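Local coordinates for filamentation induced by cAMP protein Fic (Desulfovibrio alaskensis, PDB 4RGL) that belongs to the Fic/DOC family, pairing a largely helical Fic fold with a C-terminal domain of the helix-turn-helix class, at residues Leu109-His113 / Thr124-Arg128. Numbering follows the deposited sequence.
Sequences LLAAH and TGRYR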
loop_
_atom_site.group_PDB
_atom_site.type_symbol
_atom_site.label_atom_id
_atom_site.label_comp_id
_atom_site.label_asym_id
_atom_site.label_seq_id
_atom_site.Cartn_x
_atom_site.Cartn_y
_atom_site.Cartn_z
ATOM N N LEU A 109 -12.948 -14.240 5.941
ATOM C CA LEU A 109 -11.702 -14.802 5.413
ATOM C C LEU A 109 -11.958 -15.517 4.089
ATOM O O LEU A 109 -11.183 -15.355 3.140
ATOM C CB LEU A 109 -11.075 -15.783 6.442
ATOM C CG LEU A 109 -9.707 -16.411 6.055
ATOM C CD1 LEU A 109 -8.616 -15.373 6.040
ATOM C CD2 LEU A 109 -9.332 -17.522 7.015
ATOM N N LEU A 110 -13.071 -16.268 4.006
ATOM C CA LEU A 110 -13.429 -17.009 2.801
ATOM C C LEU A 110 -13.890 -16.060 1.699
ATOM O O LEU A 110 -13.481 -16.216 0.548
ATOM C CB LEU A 110 -14.526 -18.044 3.113
ATOM C CG LEU A 110 -14.173 -19.064 4.213
ATOM C CD1 LEU A 110 -15.336 -19.949 4.516
ATOM C CD2 LEU A 110 -12.947 -19.897 3.833
ATOM N N ALA A 111 -14.679 -15.028 2.061
ATOM C CA ALA A 111 -15.130 -14.011 1.103
ATOM C C ALA A 111 -13.922 -13.285 0.451
ATOM O O ALA A 111 -13.951 -12.991 -0.753
ATOM C CB ALA A 111 -16.036 -13.004 1.800
ATOM N N ALA A 112 -12.851 -13.049 1.238
ATOM C CA ALA A 112 -11.633 -12.413 0.740
ATOM C C ALA A 112 -10.901 -13.326 -0.240
ATOM O O ALA A 112 -10.467 -12.870 -1.302
ATOM C CB ALA A 112 -10.719 -12.055 1.902
ATOM N N HIS A 113 -10.775 -14.626 0.107
ATOM C CA HIS A 113 -10.106 -15.603 -0.753
ATOM C C HIS A 113 -10.848 -15.744 -2.094
ATOM O O HIS A 113 -10.204 -15.873 -3.146
ATOM C CB HIS A 113 -10.003 -16.957 -0.050
ATOM C CG HIS A 113 -9.272 -17.986 -0.847
ATOM N ND1 HIS A 113 -9.947 -18.979 -1.533
ATOM C CD2 HIS A 113 -7.948 -18.095 -1.109
ATOM C CE1 HIS A 113 -9.014 -19.681 -2.153
ATOM N NE2 HIS A 113 -7.794 -19.184 -1.926
ATOM N N THR A 124 -12.196 -21.900 -4.552
ATOM C CA THR A 124 -12.192 -20.512 -4.080
ATOM C C THR A 124 -13.218 -20.330 -2.967
ATOM O O THR A 124 -14.315 -20.870 -3.055
ATOM C CB THR A 124 -12.486 -19.555 -5.249
ATOM O OG1 THR A 124 -13.795 -19.821 -5.747
ATOM C CG2 THR A 124 -11.471 -19.676 -6.369
ATOM N N GLY A 125 -12.872 -19.531 -1.960
ATOM C CA GLY A 125 -13.775 -19.221 -0.851
ATOM C C GLY A 125 -14.083 -20.413 0.036
ATOM O O GLY A 125 -15.170 -20.499 0.616
ATOM N N ARG A 126 -13.130 -21.354 0.125
ATOM C CA ARG A 126 -13.252 -22.567 0.938
ATOM C C ARG A 126 -11.887 -23.159 1.180
ATOM O O ARG A 126 -10.948 -22.873 0.426
ATOM C CB ARG A 126 -14.183 -23.607 0.256
ATOM C CG ARG A 126 -13.797 -23.934 -1.185
ATOM C CD ARG A 126 -14.813 -24.849 -1.842
ATOM N NE ARG A 126 -14.631 -24.908 -3.295
ATOM C CZ ARG A 126 -15.212 -24.067 -4.150
ATOM N NH1 ARG A 126 -16.015 -23.105 -3.703
ATOM N NH2 ARG A 126 -14.997 -24.181 -5.454
ATOM N N TYR A 127 -11.749 -23.975 2.225
ATOM C CA TYR A 127 -10.467 -24.592 2.527
ATOM C C TYR A 127 -10.197 -25.749 1.576
ATOM O O TYR A 127 -11.136 -26.320 1.009
ATOM C CB TYR A 127 -10.411 -25.064 3.990
ATOM C CG TYR A 127 -10.598 -23.942 4.993
ATOM C CD1 TYR A 127 -9.955 -22.715 4.827
ATOM C CD2 TYR A 127 -11.312 -24.145 6.171
ATOM C CE1 TYR A 127 -10.092 -21.692 5.764
ATOM C CE2 TYR A 127 -11.449 -23.132 7.121
ATOM C CZ TYR A 127 -10.833 -21.907 6.915
ATOM O OH TYR A 127 -10.974 -20.902 7.844
ATOM N N ARG A 128 -8.911 -26.045 1.337
ATOM C CA ARG A 128 -8.485 -27.113 0.431
ATOM C C ARG A 128 -9.044 -28.468 0.868
ATOM O O ARG A 128 -9.140 -28.746 2.070
ATOM C CB ARG A 128 -6.956 -27.174 0.360
ATOM C CG ARG A 128 -6.296 -27.247 1.719
ATOM C CD ARG A 128 -4.810 -27.155 1.619
ATOM N NE ARG A 128 -4.188 -27.009 2.934
ATOM C CZ ARG A 128 -3.797 -28.030 3.687
ATOM N NH1 ARG A 128 -3.973 -29.278 3.270
ATOM N NH2 ARG A 128 -3.233 -27.814 4.866
#
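In this Fic fold, helix 106-117 meets the loop that follows it before strand 133-134, and a histidine side chain ties the two together. His113 points its CA-CB bond toward the loop; with chi1 at t and chi2 near -102°, ND1 accepts a hydrogen bond from Gly125 N (3.0 Å, N-H...ND1 angle 157°). The donor approaches the ring edge near its plane, as an imidazole lone pair requires. Because ND1 accepts, the proton sits on NE2, which bonds to the backbone oxygen of Asp187, while Phe185 stacks on the ring. Gly125 has positive phi (67/29), a backbone conformation that glycine adopts more easily than other residues, and lies closest to the helix backbone: its CA is 4.3 Å from Leu110 CA and makes a CA-H...O contact with Leu110 O (3.3 Å, 141° at the hydrogen).

Two leucines extend the contact toward Tyr127. Leu110, in the mt rotamer, lays CD2 over one face of the phenol ring, 3.9 Å from Tyr127 CE1, and that same methyl lies 4.0 Å from Arg126 CA. Although Tyr127 directs its CA-CB bond away from the helix, chi1 at m swings the ring back alongside it. The hydroxyl hydrogen-bonds to Glu106 at the start of this helix, and at the ring edge Leu109, a tp rotamer, brings CD2 to 3.8 Å from Tyr127 OH.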